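Local coordinates for beta-N-acetylglucosaminidase-like protein Glycoside hydrolase family 20 (Flavobacterium johnsoniae, PDB 6YHH) that probably removes terminal N-acetylhexosamine units from chitin-derived oligosaccharides, as a family 20 chitobiase of bacterial chitin metabolism, at residues L7-W12 / L121-N126; G21-T26 / F131-S136. All coordinates share one frame; numbering follows the deposited sequence.

Contact 1 of 2, residues L7-W12 / L121-N126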
loop_
_atom_site.group_PDB
_atom_site.type_symbol
_atom_site.label_atom_id
_atom_site.label_comp_id
_atom_site.label_asym_id
_atom_site.label_seq_id
_atom_site.Cartn_x
_atom_site.Cartn_y
_atom_site.Cartn_z
ATOM N N LEU A 7 -13.652 6.952 26.725
ATOM C CA LEU A 7 -12.575 6.077 26.279
ATOM C C LEU A 7 -12.984 5.344 25.013
ATOM O O LEU A 7 -14.012 4.631 24.989
ATOM C CB LEU A 7 -12.137 5.078 27.371
ATOM C CG LEU A 7 -11.663 5.721 28.742
ATOM C CD1 LEU A 7 -11.188 4.568 29.628
ATOM C CD2 LEU A 7 -10.609 6.803 28.557
ATOM N N ASN A 8 -12.085 5.392 24.031
ATOM C CA ASN A 8 -12.341 4.653 22.777
ATOM C C ASN A 8 -11.676 3.334 22.690
ATOM O O ASN A 8 -10.778 3.095 21.870
ATOM C CB ASN A 8 -12.078 5.572 21.595
ATOM C CG ASN A 8 -12.974 6.806 21.653
ATOM O OD1 ASN A 8 -14.183 6.675 21.767
ATOM N ND2 ASN A 8 -12.375 7.998 21.572
ATOM N N LEU A 9 -12.146 2.413 23.554
ATOM C CA LEU A 9 -11.562 1.067 23.659
ATOM C C LEU A 9 -12.409 0.128 22.857
ATOM O O LEU A 9 -13.647 0.152 22.977
ATOM C CB LEU A 9 -11.505 0.543 25.108
ATOM C CG LEU A 9 -10.861 1.512 26.092
ATOM C CD1 LEU A 9 -10.826 0.952 27.530
ATOM C CD2 LEU A 9 -9.470 1.953 25.638
ATOM N N MET A 10 -11.806 -0.787 22.080
ATOM C CA MET A 10 -12.576 -1.714 21.272
ATOM C C MET A 10 -11.622 -2.882 20.932
ATOM O O MET A 10 -10.532 -2.629 20.409
ATOM C CB MET A 10 -13.083 -1.126 19.961
ATOM C CG MET A 10 -14.032 -2.057 19.246
ATOM S SD MET A 10 -14.745 -1.343 17.723
ATOM C CE MET A 10 -15.572 0.127 18.336
ATOM N N PRO A 11 -11.950 -4.140 21.261
ATOM C CA PRO A 11 -13.140 -4.512 22.064
ATOM C C PRO A 11 -13.188 -3.812 23.440
ATOM O O PRO A 11 -12.144 -3.653 24.077
ATOM C CB PRO A 11 -12.936 -6.006 22.268
ATOM C CG PRO A 11 -12.078 -6.440 21.113
ATOM C CD PRO A 11 -11.105 -5.319 20.917
ATOM N N TRP A 12 -14.408 -3.474 23.878
ATOM C CA TRP A 12 -14.592 -2.929 25.233
ATOM C C TRP A 12 -14.147 -3.990 26.258
ATOM O O TRP A 12 -14.610 -5.172 26.170
ATOM C CB TRP A 12 -16.037 -2.577 25.449
ATOM C CG TRP A 12 -16.170 -1.816 26.733
ATOM C CD1 TRP A 12 -16.641 -2.308 27.931
ATOM C CD2 TRP A 12 -15.698 -0.502 26.991
ATOM N NE1 TRP A 12 -16.493 -1.365 28.925
ATOM C CE2 TRP A 12 -15.953 -0.221 28.371
ATOM C CE3 TRP A 12 -15.133 0.517 26.186
ATOM C CZ2 TRP A 12 -15.634 1.022 28.957
ATOM C CZ3 TRP A 12 -14.839 1.745 26.765
ATOM C CH2 TRP A 12 -15.089 1.995 28.150
ATOM N N LEU A 121 -2.550 1.437 23.721
ATOM C CA LEU A 121 -2.610 2.423 22.624
ATOM C C LEU A 121 -3.940 3.109 22.551
ATOM O O LEU A 121 -4.011 4.319 22.281
ATOM C CB LEU A 121 -2.288 1.720 21.318
ATOM C CG LEU A 121 -0.822 1.336 21.154
ATOM C CD1 LEU A 121 -0.643 0.418 19.956
ATOM C CD2 LEU A 121 0.061 2.592 21.056
ATOM N N GLN A 122 -5.019 2.341 22.793
ATOM C CA GLN A 122 -6.357 2.951 22.736
ATOM C C GLN A 122 -6.653 3.843 23.870
ATOM O O GLN A 122 -7.498 4.755 23.719
ATOM C CB GLN A 122 -7.405 1.862 22.636
ATOM C CG GLN A 122 -7.372 1.084 21.315
ATOM C CD GLN A 122 -8.468 0.018 21.247
ATOM O OE1 GLN A 122 -9.016 -0.400 22.273
ATOM N NE2 GLN A 122 -8.755 -0.471 20.026
ATOM N N LEU A 123 -5.899 3.690 24.960
ATOM C CA LEU A 123 -6.101 4.564 26.100
ATOM C C LEU A 123 -5.447 5.913 25.983
ATOM O O LEU A 123 -5.735 6.845 26.765
ATOM C CB LEU A 123 -5.551 3.911 27.387
ATOM C CG LEU A 123 -6.339 3.044 28.321
ATOM C CD1 LEU A 123 -5.424 2.794 29.561
ATOM C CD2 LEU A 123 -7.689 3.680 28.753
ATOM N N LEU A 124 -4.550 6.057 25.010
ATOM C CA LEU A 124 -3.840 7.361 24.758
ATOM C C LEU A 124 -4.750 8.491 24.588
ATOM O O LEU A 124 -5.725 8.419 23.778
ATOM C CB LEU A 124 -2.927 7.228 23.545
ATOM C CG LEU A 124 -1.982 8.446 23.312
ATOM C CD1 LEU A 124 -0.972 8.589 24.409
ATOM C CD2 LEU A 124 -1.421 8.263 21.894
ATOM N N GLN A 125 -4.511 9.552 25.348
ATOM C CA GLN A 125 -5.253 10.789 25.291
ATOM C C GLN A 125 -4.274 11.929 25.015
ATOM O O GLN A 125 -3.055 11.768 25.099
ATOM C CB GLN A 125 -6.007 11.076 26.609
ATOM C CG GLN A 125 -6.897 9.932 27.077
ATOM C CD GLN A 125 -7.978 9.516 26.139
ATOM O OE1 GLN A 125 -8.241 8.275 25.949
ATOM N NE2 GLN A 125 -8.726 10.466 25.675
ATOM N N ASN A 126 -4.839 13.092 24.719
ATOM C CA ASN A 126 -4.035 14.318 24.634
ATOM C C ASN A 126 -4.896 15.515 24.969
ATOM O O ASN A 126 -6.136 15.417 24.900
ATOM C CB ASN A 126 -3.395 14.491 23.234
ATOM C CG ASN A 126 -4.395 14.499 22.103
ATOM O OD1 ASN A 126 -5.081 15.567 21.855
ATOM N ND2 ASN A 126 -4.361 13.379 21.254
HETATM O O HOH W 1 -9.531 6.534 24.076
HETATM O O HOH W 2 -9.513 -2.423 24.123
#

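Contact 2 of 2, residues G21-T26 / F131-S136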
loop_
_atom_site.group_PDB
_atom_site.type_symbol
_atom_site.label_atom_id
_atom_site.label_comp_id
_atom_site.label_asym_id
_atom_site.label_seq_id
_atom_site.Cartn_x
_atom_site.Cartn_y
_atom_site.Cartn_z
ATOM N N GLY A 21 -6.410 11.400 37.934
ATOM C CA GLY A 21 -5.026 11.773 37.498
ATOM C C GLY A 21 -4.642 11.101 36.195
ATOM O O GLY A 21 -5.390 10.266 35.669
ATOM N N ASN A 22 -3.463 11.471 35.698
ATOM C CA ASN A 22 -2.940 10.975 34.441
ATOM C C ASN A 22 -1.492 10.579 34.536
ATOM O O ASN A 22 -0.721 11.112 35.360
ATOM C CB ASN A 22 -3.073 12.099 33.401
ATOM C CG ASN A 22 -4.492 12.408 33.091
ATOM O OD1 ASN A 22 -5.213 11.537 32.620
ATOM N ND2 ASN A 22 -4.943 13.620 33.392
ATOM N N PHE A 23 -1.085 9.686 33.648
ATOM C CA PHE A 23 0.317 9.424 33.431
ATOM C C PHE A 23 0.688 10.284 32.207
ATOM O O PHE A 23 0.065 10.129 31.143
ATOM C CB PHE A 23 0.528 7.953 33.100
ATOM C CG PHE A 23 1.922 7.568 32.690
ATOM C CD1 PHE A 23 2.382 7.841 31.404
ATOM C CD2 PHE A 23 2.783 6.960 33.564
ATOM C CE1 PHE A 23 3.661 7.442 31.009
ATOM C CE2 PHE A 23 4.057 6.559 33.186
ATOM C CZ PHE A 23 4.501 6.835 31.909
ATOM N N THR A 24 1.717 11.152 32.343
ATOM C CA THR A 24 2.122 12.033 31.232
ATOM C C THR A 24 3.257 11.406 30.434
ATOM O O THR A 24 4.253 10.962 30.983
ATOM C CB THR A 24 2.534 13.400 31.766
ATOM O OG1 THR A 24 1.384 14.049 32.345
ATOM C CG2 THR A 24 3.045 14.281 30.596
ATOM N N LEU A 25 3.100 11.313 29.091
ATOM C CA LEU A 25 4.133 10.720 28.247
ATOM C C LEU A 25 5.209 11.773 27.916
ATOM O O LEU A 25 4.891 12.941 27.523
ATOM C CB LEU A 25 3.520 10.212 26.922
ATOM C CG LEU A 25 3.265 8.772 26.735
ATOM C CD1 LEU A 25 2.602 8.650 25.339
ATOM C CD2 LEU A 25 4.538 7.952 26.783
ATOM N N THR A 26 6.444 11.381 28.161
ATOM C CA THR A 26 7.588 12.252 27.973
ATOM C C THR A 26 8.687 11.464 27.329
ATOM O O THR A 26 8.618 10.262 27.148
ATOM C CB THR A 26 8.193 12.699 29.333
ATOM O OG1 THR A 26 8.842 11.606 29.965
ATOM C CG2 THR A 26 7.094 13.300 30.190
ATOM N N PHE A 131 0.510 14.371 25.660
ATOM C CA PHE A 131 -0.112 13.075 25.581
ATOM C C PHE A 131 -0.102 12.427 26.927
ATOM O O PHE A 131 0.902 12.526 27.670
ATOM C CB PHE A 131 0.669 12.175 24.550
ATOM C CG PHE A 131 0.503 12.679 23.132
ATOM C CD1 PHE A 131 -0.573 12.273 22.410
ATOM C CD2 PHE A 131 1.450 13.538 22.521
ATOM C CE1 PHE A 131 -0.836 12.724 21.095
ATOM C CE2 PHE A 131 1.208 14.021 21.227
ATOM C CZ PHE A 131 0.090 13.604 20.518
ATOM N N TYR A 132 -1.160 11.685 27.226
ATOM C CA TYR A 132 -1.242 11.053 28.517
ATOM C C TYR A 132 -2.104 9.822 28.519
ATOM O O TYR A 132 -2.844 9.622 27.577
ATOM C CB TYR A 132 -1.718 12.063 29.523
ATOM C CG TYR A 132 -2.985 12.674 29.313
ATOM C CD1 TYR A 132 -4.149 12.110 29.847
ATOM C CD2 TYR A 132 -3.108 13.902 28.594
ATOM C CE1 TYR A 132 -5.400 12.692 29.660
ATOM C CE2 TYR A 132 -4.396 14.461 28.384
ATOM C CZ TYR A 132 -5.519 13.876 28.958
ATOM O OH TYR A 132 -6.803 14.388 28.782
ATOM N N PHE A 133 -2.019 9.013 29.584
ATOM C CA PHE A 133 -2.900 7.872 29.791
ATOM C C PHE A 133 -3.604 8.080 31.120
ATOM O O PHE A 133 -2.993 8.506 32.079
ATOM C CB PHE A 133 -2.160 6.572 29.884
ATOM C CG PHE A 133 -1.297 6.230 28.690
ATOM C CD1 PHE A 133 -1.858 5.752 27.536
ATOM C CD2 PHE A 133 0.094 6.299 28.757
ATOM C CE1 PHE A 133 -1.067 5.389 26.499
ATOM C CE2 PHE A 133 0.896 5.907 27.692
ATOM C CZ PHE A 133 0.294 5.456 26.566
ATOM N N PRO A 134 -4.916 7.928 31.137
ATOM C CA PRO A 134 -5.644 8.113 32.394
ATOM C C PRO A 134 -5.315 7.007 33.395
ATOM O O PRO A 134 -5.156 5.840 33.068
ATOM C CB PRO A 134 -7.097 8.112 31.953
ATOM C CG PRO A 134 -7.085 7.245 30.758
ATOM C CD PRO A 134 -5.830 7.582 30.034
ATOM N N VAL A 135 -5.146 7.408 34.651
ATOM C CA VAL A 135 -4.969 6.490 35.762
ATOM C C VAL A 135 -6.246 5.624 35.782
ATOM O O VAL A 135 -7.355 6.178 35.778
ATOM C CB VAL A 135 -4.778 7.295 37.095
ATOM C CG1 VAL A 135 -4.923 6.394 38.329
ATOM C CG2 VAL A 135 -3.389 7.856 37.109
ATOM N N SER A 136 -6.035 4.308 35.774
ATOM C CA SER A 136 -7.130 3.362 35.521
ATOM C C SER A 136 -6.656 1.936 35.763
ATOM O O SER A 136 -5.431 1.643 35.738
ATOM C CB SER A 136 -7.594 3.543 34.053
ATOM O OG SER A 136 -6.483 3.360 33.175
HETATM O O HOH W 3 3.285 14.350 25.756
#

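Contact 1 of 2, residues L7-W12 / L121-N126
The side-chain amide of Gln-122 reads the backbone of Met-10 with two hydrogen bonds. Met-10 N donates to Gln-122 OE1 over 2.8 Å, and Gln-122 NE2 returns a bond of 2.8 Å to Met-10 O. The two differ in shape. The donor from Met-10 stands above the carbonyl plane of the amide, 36° out of it. NE2, in contrast, points in the carbonyl plane at a lone pair of Met-10 O, which itself lies close to the amide plane. The chain of Gln-122 is extended beyond CG, which carries the amide out to the loop. Leu-9 CD2 touches Gln-122 CB at 3.6 Å. An alanine here would remove both amide bonds and would probably leave the 7-12 loop less firmly held against the helix end. Alongside, three leucines form an apolar patch. Leu-123 CD2 is 3.7 Å from Leu-7 CD1 and 4.0 Å from Leu-9 CD2.

Two waters extend the polar contact. One accepts from Asn-8 N and donates to Gln-122 O, so it bridges the two backbones. The other lies 2.8 Å from Gln-122 OE1 and also reaches Pro-11 O. The peptide bond before Pro-11 is cis.

Further out, Arg-490 binds Leu-9 O, while Glu-473 and Ser-477 hold the backbone of Trp-12. Both segments belong to the family 20 domain 2 region, whereas Glu-473 and Ser-477 belong to the catalytic-domain region, so the loop lies where the two meet. Met-10 packs on Leu-491 and Val-494 of helix 484-497. The loop before strand 15-19 is thus laid between that helix and the C-terminal end of helix 110-123, just ahead of strand 125-126.

Contact 2 of 2, residues G21-T26 / F131-S136
Strands 21-24 and 131-134 form an antiparallel pair in the mixed sheet of the family 20 domain 2 region. Their short axes make an angle of 135°, so the pair is strongly twisted.

Four backbone hydrogen bonds join segments 21-26 and 131-136. Phe-23 and Phe-133 are the hydrogen-bonded pair: Phe-23 N reaches Phe-133 O at 2.7 Å, nearly along the C=O axis, and Phe-133 N donates back to Phe-23 O. Val-135 N to Gly-21 O and Leu-25 N to Phe-131 O extend the ladder at its two ends. A water continues it, accepting from Phe-131 N and donating to Leu-25 O.

Apolar contacts lie on the face with Phe-23 and Phe-133. These side chains run side by side, and Phe-23 CD1 meets the edge of the Phe-133 ring in its plane, 3.8 Å from Phe-133 CD2. Leu-25 CG touches Phe-133 CE2. Leu-120, Leu-123 and Val-98 also pack on Phe-133.

On the other face the amide of Asn-22 lies close against the Tyr-132 ring. Tyr-132 CG stands between its backbone N and carbonyl carbon (chi1 60°), with the CD1-CE1 side of the ring beside Asn-22. The amide is tilted 55° to the ring plane, and Asn-22 OD1 lies 3.0 Å from Tyr-132 CD1.

Overall arrangement
From the N terminus, the chain first passes through the 7-12 loop, then strand 15-19, then strand 21-24. It runs on through helix 40-56 and several sheet strands to helix 110-123. There segment 121-126 meets the 7-12 loop, and contact 1 closes a loop of 108 residues. A few residues later, segment 131-136 pairs with 21-26, and contact 2 closes a loop of 104. The two loops cross, because the segments alternate along the chain. Strands 125-126 and 131-140 are neighbours in one sheet, so the contacts touch. Contact 1 ties the N-terminal loop to the helix end; contact 2 ties strand 21-24 into the sheet.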